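Local coordinates for protein pseudoperoxidase (Leishmania major, PDB 5VIA) that binds heme b with axial protein ligands on its iron and belongs to the peroxidase family, although it is named a pseudoperoxidase, at residues E54-S59 with E166-L171; D109-G114 with K276-N281; V256-Y259 with E264-R267. All coordinates share one frame; numbering follows the deposited sequence.

Contact 1 (E54-S59 with E166-L171); sequences ETVDES and ENVSGL. With HEM (protoporphyrin IX containing Fe), chain B.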
loop_
_atom_site.group_PDB
_atom_site.type_symbol
_atom_site.label_atom_id
_atom_site.label_comp_id
_atom_site.label_asym_id
_atom_site.label_seq_id
_atom_site.Cartn_x
_atom_site.Cartn_y
_atom_site.Cartn_z
ATOM N N GLU A 54 -7.893 -3.966 11.904
ATOM C CA GLU A 54 -7.381 -4.388 13.191
ATOM C C GLU A 54 -6.428 -5.564 12.967
ATOM O O GLU A 54 -5.470 -5.764 13.723
ATOM C CB GLU A 54 -8.554 -4.798 14.088
ATOM C CG GLU A 54 -8.260 -4.744 15.567
ATOM C CD GLU A 54 -7.590 -3.447 15.971
ATOM O OE1 GLU A 54 -8.111 -2.359 15.629
ATOM O OE2 GLU A 54 -6.530 -3.522 16.627
ATOM N N THR A 55 -6.681 -6.318 11.897
ATOM C CA THR A 55 -5.896 -7.514 11.585
ATOM C C THR A 55 -5.489 -7.576 10.104
ATOM O O THR A 55 -6.269 -7.195 9.214
ATOM C CB THR A 55 -6.684 -8.796 11.982
ATOM O OG1 THR A 55 -5.954 -9.962 11.593
ATOM C CG2 THR A 55 -8.056 -8.820 11.298
ATOM N N VAL A 56 -4.272 -8.054 9.832
ATOM C CA VAL A 56 -3.831 -8.243 8.444
ATOM C C VAL A 56 -4.584 -9.363 7.735
ATOM O O VAL A 56 -4.479 -9.513 6.510
ATOM C CB VAL A 56 -2.294 -8.475 8.321
ATOM C CG1 VAL A 56 -1.528 -7.284 8.883
ATOM C CG2 VAL A 56 -1.871 -9.774 9.020
ATOM N N ASP A 57 -5.347 -10.149 8.492
ATOM C CA ASP A 57 -6.269 -11.089 7.873
ATOM C C ASP A 57 -7.231 -10.334 6.946
ATOM O O ASP A 57 -7.727 -10.895 5.963
ATOM C CB ASP A 57 -7.043 -11.875 8.931
ATOM C CG ASP A 57 -6.293 -13.114 9.397
ATOM O OD1 ASP A 57 -5.372 -13.550 8.666
ATOM O OD2 ASP A 57 -6.630 -13.656 10.478
ATOM N N GLU A 58 -7.471 -9.060 7.246
ATOM C CA GLU A 58 -8.316 -8.216 6.386
ATOM C C GLU A 58 -7.499 -7.437 5.350
ATOM O O GLU A 58 -7.705 -7.595 4.150
ATOM C CB GLU A 58 -9.165 -7.253 7.222
ATOM C CG GLU A 58 -10.175 -6.437 6.395
ATOM C CD GLU A 58 -11.054 -5.555 7.269
ATOM O OE1 GLU A 58 -10.538 -4.536 7.778
ATOM O OE2 GLU A 58 -12.247 -5.884 7.459
ATOM N N SER A 59 -6.583 -6.590 5.823
ATOM C CA SER A 59 -5.659 -5.869 4.958
ATOM C C SER A 59 -4.572 -5.276 5.817
ATOM O O SER A 59 -4.627 -5.384 7.045
ATOM C CB SER A 59 -6.374 -4.733 4.215
ATOM O OG SER A 59 -6.557 -3.630 5.080
ATOM N N GLU A 166 6.939 -7.831 12.971
ATOM C CA GLU A 166 6.417 -8.549 14.136
ATOM C C GLU A 166 5.278 -7.804 14.843
ATOM O O GLU A 166 4.395 -8.431 15.425
ATOM C CB GLU A 166 7.549 -8.897 15.110
ATOM C CG GLU A 166 7.848 -10.412 15.207
ATOM C CD GLU A 166 9.301 -10.716 15.481
ATOM O OE1 GLU A 166 10.103 -9.759 15.525
ATOM O OE2 GLU A 166 9.655 -11.911 15.659
ATOM N N ASN A 167 5.277 -6.471 14.771
ATOM C CA ASN A 167 4.213 -5.684 15.408
ATOM C C ASN A 167 3.035 -5.356 14.493
ATOM O O ASN A 167 2.104 -4.647 14.901
ATOM C CB ASN A 167 4.773 -4.409 16.066
ATOM C CG ASN A 167 5.450 -3.479 15.076
ATOM O OD1 ASN A 167 5.677 -3.838 13.926
ATOM N ND2 ASN A 167 5.800 -2.280 15.533
ATOM N N VAL A 168 3.079 -5.876 13.264
ATOM C CA VAL A 168 2.002 -5.696 12.295
ATOM C C VAL A 168 1.328 -7.039 11.994
ATOM O O VAL A 168 0.183 -7.270 12.385
ATOM C CB VAL A 168 2.538 -5.065 11.004
ATOM C CG1 VAL A 168 1.404 -4.838 9.980
ATOM C CG2 VAL A 168 3.253 -3.761 11.323
ATOM N N SER A 169 2.040 -7.930 11.311
ATOM C CA SER A 169 1.503 -9.254 11.003
ATOM C C SER A 169 1.804 -10.276 12.087
ATOM O O SER A 169 1.118 -11.287 12.203
ATOM C CB SER A 169 2.050 -9.757 9.669
ATOM O OG SER A 169 1.685 -8.870 8.637
ATOM N N GLY A 170 2.850 -10.025 12.865
ATOM C CA GLY A 170 3.227 -10.931 13.931
ATOM C C GLY A 170 4.422 -11.802 13.587
ATOM O O GLY A 170 4.788 -12.695 14.363
ATOM N N LEU A 171 5.017 -11.560 12.420
ATOM C CA LEU A 171 6.207 -12.306 12.006
ATOM C C LEU A 171 7.183 -11.401 11.251
ATOM O O LEU A 171 6.804 -10.351 10.734
ATOM C CB LEU A 171 5.822 -13.512 11.144
ATOM C CG LEU A 171 5.080 -13.075 9.875
ATOM C CD1 LEU A 171 5.792 -13.520 8.619
ATOM C CD2 LEU A 171 3.654 -13.583 9.858
HETATM C CHA HEM B . 2.372 -5.087 3.496
HETATM C CHB HEM B . -1.783 -7.625 3.263
HETATM C CHC HEM B . -3.593 -4.096 0.462
HETATM C CHD HEM B . 0.782 -1.973 0.108
HETATM C C1A HEM B . 1.380 -6.010 3.720
HETATM C C2A HEM B . 1.463 -7.076 4.695
HETATM C C3A HEM B . 0.332 -7.773 4.646
HETATM C C4A HEM B . -0.525 -7.180 3.622
HETATM C CMA HEM B . -0.019 -8.999 5.509
HETATM C CAA HEM B . 2.647 -7.312 5.657
HETATM C CBA HEM B . 2.470 -6.221 6.731
HETATM C CGA HEM B . 3.544 -6.255 7.795
HETATM O O1A HEM B . 3.647 -7.284 8.508
HETATM O O2A HEM B . 4.274 -5.238 7.953
HETATM C C1B HEM B . -2.671 -6.892 2.502
HETATM C C2B HEM B . -4.033 -7.242 2.171
HETATM C C3B HEM B . -4.559 -6.267 1.414
HETATM C C4B HEM B . -3.515 -5.267 1.197
HETATM C CMB HEM B . -4.751 -8.510 2.655
HETATM C CAB HEM B . -6.010 -6.294 0.870
HETATM C CBB HEM B . -6.692 -5.175 0.603
HETATM C C1C HEM B . -2.582 -3.219 0.109
HETATM C C2C HEM B . -2.702 -2.054 -0.778
HETATM C C3C HEM B . -1.476 -1.470 -0.864
HETATM C C4C HEM B . -0.560 -2.249 -0.043
HETATM C CMC HEM B . -4.032 -1.613 -1.451
HETATM C CAC HEM B . -0.964 -0.216 -1.608
HETATM C CBC HEM B . -1.772 0.645 -2.244
HETATM C C1D HEM B . 1.633 -2.618 0.972
HETATM C C2D HEM B . 3.039 -2.312 1.143
HETATM C C3D HEM B . 3.538 -3.288 2.200
HETATM C C4D HEM B . 2.382 -4.083 2.559
HETATM C CMD HEM B . 3.860 -1.227 0.413
HETATM C CAD HEM B . 4.974 -3.378 2.781
HETATM C CBD HEM B . 4.988 -2.391 3.955
HETATM C CGD HEM B . 6.320 -2.386 4.666
HETATM O O1D HEM B . 6.414 -1.774 5.772
HETATM O O2D HEM B . 7.277 -2.997 4.126
HETATM N NA HEM B . 0.153 -6.105 3.072
HETATM N NB HEM B . -2.383 -5.692 1.887
HETATM N NC HEM B . -1.254 -3.304 0.536
HETATM N ND HEM B . 1.284 -3.675 1.809
HETATM FE FE HEM B . -0.568 -4.692 1.889
HETATM O O HOH W 1 -2.578 -8.286 12.213
#
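Val56 and Ser169 mark the nearest approach of two irregular backbones, their CA atoms 6.0 Å apart, where the loop after helix 33-49 meets the loop that leads toward helix 186-194. The direct touching is mostly the work of Val56, whose isopropyl group faces the other loop. Its CG1 lies 3.6 Å from Ser169 OG and 4.0 Å from Val168 CG1, and its CG2 sits beside the same hydroxyl, so the serine oxygen is lined on one side by methyl groups. A water links the two backbones, accepting from Val56 N and donating to Val168 O, 2.9 Å from each. That carbonyl also takes a hydrogen bond from Arg64, which reaches Glu54 O and Asn167 O as well and so holds both loops.

Both loops also touch the heme. Ser169 OG stands beside its own backbone N (chi1 -60°), and both groups reach one oxygen of the ring A propionate: OG donates to O1A at 2.5 Å, while Ser169 N adds a weak bond at 3.3 Å, bent to 125°. Val168 sets CG1 against that carboxylate, 3.4 Å from CGA, and the CB of Val56 rests 3.7 Å from the heme methyl CMA. Farther along its loop, Ser59 packs over the face of pyrrole B, immediately before Cys60, an axial ligand of the iron. Thr36, His165 and the backbone of Glu163 are also hydrogen-bonded to the heme.

The chemistry is thus divided: apolar contact and a shared water join the loops, and the Ser169 hydroxyl makes the main bond to the propionate, with a weak one from its backbone N. The valine methyls beside the hydroxyl probably keep bulk water from that bond, which may steady this end of the heme.

Contact 2 (D109-G114 with K276-N281); sequences DQWRWG and KMIESN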
loop_
_atom_site.group_PDB
_atom_site.type_symbol
_atom_site.label_atom_id
_atom_site.label_comp_id
_atom_site.label_asym_id
_atom_site.label_seq_id
_atom_site.Cartn_x
_atom_site.Cartn_y
_atom_site.Cartn_z
ATOM N N ASP A 109 3.074 13.746 -12.103
ATOM C CA ASP A 109 2.668 14.769 -13.072
ATOM C C ASP A 109 1.216 15.225 -12.895
ATOM O O ASP A 109 0.897 16.393 -13.121
ATOM C CB ASP A 109 2.895 14.275 -14.503
ATOM C CG ASP A 109 2.500 15.305 -15.544
ATOM O OD1 ASP A 109 3.229 16.309 -15.704
ATOM O OD2 ASP A 109 1.460 15.105 -16.207
ATOM N N GLN A 110 0.349 14.308 -12.477
ATOM C CA GLN A 110 -1.070 14.602 -12.308
ATOM C C GLN A 110 -1.446 14.877 -10.857
ATOM O O GLN A 110 -2.624 15.072 -10.548
ATOM C CB GLN A 110 -1.918 13.436 -12.819
ATOM C CG GLN A 110 -1.979 13.295 -14.331
ATOM C CD GLN A 110 -2.740 12.048 -14.757
ATOM O OE1 GLN A 110 -3.402 11.392 -13.941
ATOM N NE2 GLN A 110 -2.643 11.708 -16.037
ATOM N N TRP A 111 -0.450 14.871 -9.970
ATOM C CA TRP A 111 -0.686 15.098 -8.543
ATOM C C TRP A 111 -1.424 16.413 -8.307
ATOM O O TRP A 111 -1.086 17.450 -8.891
ATOM C CB TRP A 111 0.641 15.105 -7.772
ATOM C CG TRP A 111 0.460 15.187 -6.282
ATOM C CD1 TRP A 111 0.082 14.175 -5.442
ATOM C CD2 TRP A 111 0.647 16.344 -5.458
ATOM N NE1 TRP A 111 0.029 14.633 -4.144
ATOM C CE2 TRP A 111 0.369 15.962 -4.129
ATOM C CE3 TRP A 111 1.020 17.666 -5.717
ATOM C CZ2 TRP A 111 0.457 16.858 -3.062
ATOM C CZ3 TRP A 111 1.111 18.551 -4.657
ATOM C CH2 TRP A 111 0.826 18.145 -3.346
ATOM N N ARG A 112 -2.451 16.354 -7.471
ATOM C CA ARG A 112 -3.189 17.541 -7.084
ATOM C C ARG A 112 -2.955 17.856 -5.616
ATOM O O ARG A 112 -2.553 16.985 -4.836
ATOM C CB ARG A 112 -4.683 17.353 -7.352
ATOM C CG ARG A 112 -5.039 17.382 -8.834
ATOM C CD ARG A 112 -6.476 16.961 -9.048
ATOM N NE ARG A 112 -6.841 17.040 -10.459
ATOM C CZ ARG A 112 -8.053 16.763 -10.933
ATOM N NH1 ARG A 112 -9.021 16.386 -10.112
ATOM N NH2 ARG A 112 -8.294 16.864 -12.230
ATOM N N TRP A 113 -3.213 19.104 -5.245
ATOM C CA TRP A 113 -2.912 19.563 -3.899
ATOM C C TRP A 113 -4.149 20.116 -3.203
ATOM O O TRP A 113 -5.210 20.250 -3.810
ATOM C CB TRP A 113 -1.778 20.602 -3.930
ATOM C CG TRP A 113 -2.108 21.899 -4.622
ATOM C CD1 TRP A 113 -2.171 22.124 -5.970
ATOM C CD2 TRP A 113 -2.374 23.161 -3.994
ATOM N NE1 TRP A 113 -2.484 23.442 -6.217
ATOM C CE2 TRP A 113 -2.610 24.099 -5.022
ATOM C CE3 TRP A 113 -2.437 23.587 -2.663
ATOM C CZ2 TRP A 113 -2.911 25.439 -4.757
ATOM C CZ3 TRP A 113 -2.735 24.922 -2.402
ATOM C CH2 TRP A 113 -2.970 25.830 -3.444
ATOM N N GLY A 114 -4.011 20.433 -1.922
ATOM C CA GLY A 114 -5.108 21.012 -1.172
ATOM C C GLY A 114 -5.848 20.019 -0.296
ATOM O O GLY A 114 -6.962 20.313 0.155
ATOM N N LYS A 276 -6.180 7.660 -7.909
ATOM C CA LYS A 276 -7.536 7.639 -7.346
ATOM C C LYS A 276 -7.493 7.379 -5.842
ATOM O O LYS A 276 -8.216 8.006 -5.065
ATOM C CB LYS A 276 -8.391 6.550 -7.998
ATOM C CG LYS A 276 -8.932 6.842 -9.402
ATOM C CD LYS A 276 -9.962 5.751 -9.766
ATOM C CE LYS A 276 -10.677 5.962 -11.107
ATOM N NZ LYS A 276 -11.552 4.773 -11.457
ATOM N N MET A 277 -6.650 6.442 -5.431
ATOM C CA MET A 277 -6.546 6.127 -4.012
ATOM C C MET A 277 -6.127 7.331 -3.184
ATOM O O MET A 277 -6.734 7.618 -2.158
ATOM C CB MET A 277 -5.560 4.975 -3.780
ATOM C CG MET A 277 -5.482 4.576 -2.315
ATOM S SD MET A 277 -4.308 3.243 -2.019
ATOM C CE MET A 277 -2.768 4.078 -2.407
ATOM N N ILE A 278 -5.089 8.045 -3.618
ATOM C CA ILE A 278 -4.573 9.139 -2.802
ATOM C C ILE A 278 -5.424 10.401 -2.914
ATOM O O ILE A 278 -5.216 11.345 -2.159
ATOM C CB ILE A 278 -3.094 9.462 -3.099
ATOM C CG1 ILE A 278 -2.898 9.851 -4.569
ATOM C CG2 ILE A 278 -2.210 8.262 -2.721
ATOM C CD1 ILE A 278 -1.499 10.342 -4.888
ATOM N N GLU A 279 -6.375 10.412 -3.852
ATOM C CA GLU A 279 -7.320 11.530 -3.963
ATOM C C GLU A 279 -8.677 11.171 -3.380
ATOM O O GLU A 279 -9.518 12.054 -3.167
ATOM C CB GLU A 279 -7.492 11.971 -5.427
ATOM C CG GLU A 279 -6.212 12.504 -6.075
ATOM C CD GLU A 279 -6.443 13.098 -7.461
ATOM O OE1 GLU A 279 -7.556 12.943 -8.025
ATOM O OE2 GLU A 279 -5.501 13.724 -7.988
ATOM N N SER A 280 -8.892 9.884 -3.117
ATOM C CA SER A 280 -10.195 9.403 -2.633
ATOM C C SER A 280 -10.620 10.028 -1.309
ATOM O O SER A 280 -9.809 10.177 -0.380
ATOM C CB SER A 280 -10.210 7.878 -2.510
ATOM O OG SER A 280 -9.221 7.408 -1.595
ATOM N N ASN A 281 -11.900 10.394 -1.234
ATOM C CA ASN A 281 -12.481 11.001 -0.040
ATOM C C ASN A 281 -11.795 12.297 0.381
ATOM O O ASN A 281 -11.729 12.613 1.569
ATOM C CB ASN A 281 -12.556 10.002 1.125
ATOM C CG ASN A 281 -13.572 8.906 0.885
ATOM O OD1 ASN A 281 -13.217 7.731 0.705
ATOM N ND2 ASN A 281 -14.846 9.281 0.870
HETATM O O HOH W 2 -3.269 13.700 -6.739
HETATM O O HOH W 3 -9.184 15.364 -7.881
#
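Trp111 and Ile278 form the buried, apolar part of this meeting between the segment around strand 112-113 and the end of helix 263-279, a single light contact. Ile278 comes to the indole from its edge, near the ring plane, with its terminal CD1 4.2 Å from Trp111 CD1. The two side chains cross at about a right angle. Trp113 CA covers part of one indole face, close to the rim, while Leu91 and Ile94 of helix 85-99 also pack on the ring; Trp111 NE1 is spent on Ser90 OG. The indole is therefore fixed by several neighbours, of which Ile278 is one.

Toward solvent, the stem of Arg112 packs closely on the carboxylate of Glu279: the arginine CD lies 3.5 Å from Glu279 OE2. Both chains run extended and cross at about a right angle. What is loose is the pairing of the charged ends, although the guanidinium and carboxylate planes are only 18° apart. Arg112 NH1 is 4.3 Å from Glu279 OE1, and the oxygen stands well out of the guanidinium plane, so any attraction is between charges at a distance, with no N-H aimed across.

Two waters do the bonding instead. One accepts from Arg112 N at 2.9 Å and donates to Glu279 OE2 at 2.6 Å. The other accepts from Arg112 NH1 and donates to Glu279 OE1, at 2.5 and 2.9 Å, so each carboxylate oxygen is tied to the same arginine through its own water.

What results is a helix end set against a short, weakly bonded antiparallel pair, strands 112-113 and 286-287, on the flank of a mainly helical peroxidase fold. The residue before Ile278, Met277, turns another way and touches the heme, so this last turn of the helix serves both the pocket and the outer packing.

Contact 3 (V256-Y259 with E264-R267); sequences VVRY and ELWR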
loop_
_atom_site.group_PDB
_atom_site.type_symbol
_atom_site.label_atom_id
_atom_site.label_comp_id
_atom_site.label_asym_id
_atom_site.label_seq_id
_atom_site.Cartn_x
_atom_site.Cartn_y
_atom_site.Cartn_z
ATOM N N VAL A 256 -4.639 -10.710 -13.448
ATOM C CA VAL A 256 -3.344 -11.124 -12.899
ATOM C C VAL A 256 -2.475 -11.733 -14.008
ATOM O O VAL A 256 -1.300 -11.391 -14.148
ATOM C CB VAL A 256 -3.519 -12.119 -11.742
ATOM C CG1 VAL A 256 -2.179 -12.796 -11.402
ATOM C CG2 VAL A 256 -4.071 -11.396 -10.531
ATOM N N VAL A 257 -3.070 -12.611 -14.811
ATOM C CA VAL A 257 -2.382 -13.217 -15.946
ATOM C C VAL A 257 -1.902 -12.153 -16.943
ATOM O O VAL A 257 -0.764 -12.198 -17.428
ATOM C CB VAL A 257 -3.300 -14.231 -16.666
ATOM C CG1 VAL A 257 -2.838 -14.472 -18.099
ATOM C CG2 VAL A 257 -3.347 -15.538 -15.895
ATOM N N ARG A 258 -2.779 -11.201 -17.235
ATOM C CA ARG A 258 -2.475 -10.118 -18.161
ATOM C C ARG A 258 -1.331 -9.212 -17.682
ATOM O O ARG A 258 -0.468 -8.837 -18.481
ATOM C CB ARG A 258 -3.741 -9.297 -18.390
ATOM C CG ARG A 258 -3.607 -8.139 -19.333
ATOM C CD ARG A 258 -4.968 -7.825 -19.949
ATOM N NE ARG A 258 -5.208 -8.660 -21.121
ATOM C CZ ARG A 258 -4.932 -8.288 -22.367
ATOM N NH1 ARG A 258 -4.421 -7.084 -22.608
ATOM N NH2 ARG A 258 -5.172 -9.119 -23.372
ATOM N N TYR A 259 -1.329 -8.870 -16.392
ATOM C CA TYR A 259 -0.321 -7.982 -15.815
ATOM C C TYR A 259 1.016 -8.702 -15.705
ATOM O O TYR A 259 2.071 -8.076 -15.755
ATOM C CB TYR A 259 -0.758 -7.476 -14.433
ATOM C CG TYR A 259 -1.917 -6.474 -14.440
ATOM C CD1 TYR A 259 -2.282 -5.799 -15.600
ATOM C CD2 TYR A 259 -2.628 -6.202 -13.279
ATOM C CE1 TYR A 259 -3.331 -4.875 -15.597
ATOM C CE2 TYR A 259 -3.680 -5.277 -13.265
ATOM C CZ TYR A 259 -4.022 -4.624 -14.426
ATOM O OH TYR A 259 -5.067 -3.712 -14.416
ATOM N N GLU A 264 3.655 -2.975 -19.408
ATOM C CA GLU A 264 3.241 -1.645 -19.845
ATOM C C GLU A 264 1.787 -1.359 -19.450
ATOM O O GLU A 264 1.470 -0.273 -18.937
ATOM C CB GLU A 264 3.429 -1.494 -21.358
ATOM C CG GLU A 264 2.957 -0.151 -21.900
ATOM C CD GLU A 264 3.085 -0.049 -23.411
ATOM O OE1 GLU A 264 3.607 -0.997 -24.043
ATOM O OE2 GLU A 264 2.659 0.984 -23.970
ATOM N N LEU A 265 0.908 -2.329 -19.688
ATOM C CA LEU A 265 -0.497 -2.170 -19.319
ATOM C C LEU A 265 -0.609 -2.036 -17.810
ATOM O O LEU A 265 -1.336 -1.173 -17.314
ATOM C CB LEU A 265 -1.329 -3.357 -19.794
ATOM C CG LEU A 265 -2.779 -3.347 -19.297
ATOM C CD1 LEU A 265 -3.535 -2.124 -19.809
ATOM C CD2 LEU A 265 -3.484 -4.618 -19.716
ATOM N N TRP A 266 0.124 -2.877 -17.080
ATOM C CA TRP A 266 0.088 -2.801 -15.626
ATOM C C TRP A 266 0.497 -1.419 -15.115
ATOM O O TRP A 266 -0.167 -0.868 -14.233
ATOM C CB TRP A 266 0.940 -3.884 -14.949
ATOM C CG TRP A 266 1.131 -3.545 -13.493
ATOM C CD1 TRP A 266 0.222 -3.703 -12.486
ATOM C CD2 TRP A 266 2.283 -2.924 -12.901
ATOM N NE1 TRP A 266 0.751 -3.240 -11.298
ATOM C CE2 TRP A 266 2.012 -2.757 -11.529
ATOM C CE3 TRP A 266 3.522 -2.509 -13.403
ATOM C CZ2 TRP A 266 2.929 -2.180 -10.655
ATOM C CZ3 TRP A 266 4.437 -1.947 -12.533
ATOM C CH2 TRP A 266 4.138 -1.788 -11.174
ATOM N N ARG A 267 1.579 -0.856 -15.657
ATOM C CA ARG A 267 2.037 0.463 -15.197
ATOM C C ARG A 267 0.966 1.547 -15.363
ATOM O O ARG A 267 0.798 2.426 -14.504
ATOM C CB ARG A 267 3.313 0.888 -15.922
ATOM C CG ARG A 267 4.565 0.147 -15.454
ATOM C CD ARG A 267 5.837 0.836 -15.937
ATOM N NE ARG A 267 5.958 0.842 -17.389
ATOM C CZ ARG A 267 6.760 0.029 -18.073
ATOM N NH1 ARG A 267 7.514 -0.854 -17.430
ATOM N NH2 ARG A 267 6.815 0.098 -19.398
#
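Tyr259 and Trp266 supply the aromatic part of this contact between two consecutive helices, their CA atoms 5.2 Å apart. The indole presents an edge to one face of the phenol ring in a T-shaped pair: the Tyr259 ring and the five-membered ring of Trp266 have centroids 5.3 Å apart and planes inclined at 68°. The atom standing over the phenol is Trp266 CD1, displaced toward the rim. A CH-pi contact reinforces it from the backbone, since Trp266 CA lies 4.3 Å from the centroid of the Tyr259 ring, off-centre at 30° from the normal. The same tyrosine face is therefore met by both the main chain and the side chain of the tryptophan.

Apolar packing fills in around the rings. Trp266 CB reaches Tyr259 CD1 at 3.8 Å, and Leu265 CG comes to the edge of the phenol, 4.0 Å from Tyr259 CE1. Leu265 is shared with Arg258, for its CD2 lies 3.5 Å from Arg258 CD. A bend in the arginine chain (chi3 -85°) brings the guanidinium back so that the same methyl lies at its edge, near the plane; here the arginine acts through its carbon chain, on the solvent-exposed side.

The polar ends of both rings are bonded to main-chain carbonyls of helix 149-155: Tyr259 OH to Ala150 O and Trp266 NE1 to Ala154 O. Tyr188 of helix 186-194 adds another ring, edge-to-face with Tyr259 and also meeting Trp266. The pair thus sits at the junction between the consecutive helices 250-261 and 263-279, with helix 149-155 and Tyr188 of helix 186-194 packed against it.

Contact 1 is wholly buried and joins two loops over the heme, whereas contacts 2 and 3 are each part buried and part open, with an arginine on the outer side of both. Contacts 2 and 3 share helix 263-279: contact 3 engages its beginning, contact 2 its end, their centres about 23 Å apart. Contacts 1 and 2 lie on opposite sides of the chain's centre. Water bridges the polar groups in contacts 1 and 2, but in contact 1 a ligand carboxylate is gripped directly, while in contact 2 the charges stay apart. Contact 3 relies on aromatic and apolar packing between two consecutive helices, without a charge pair across it.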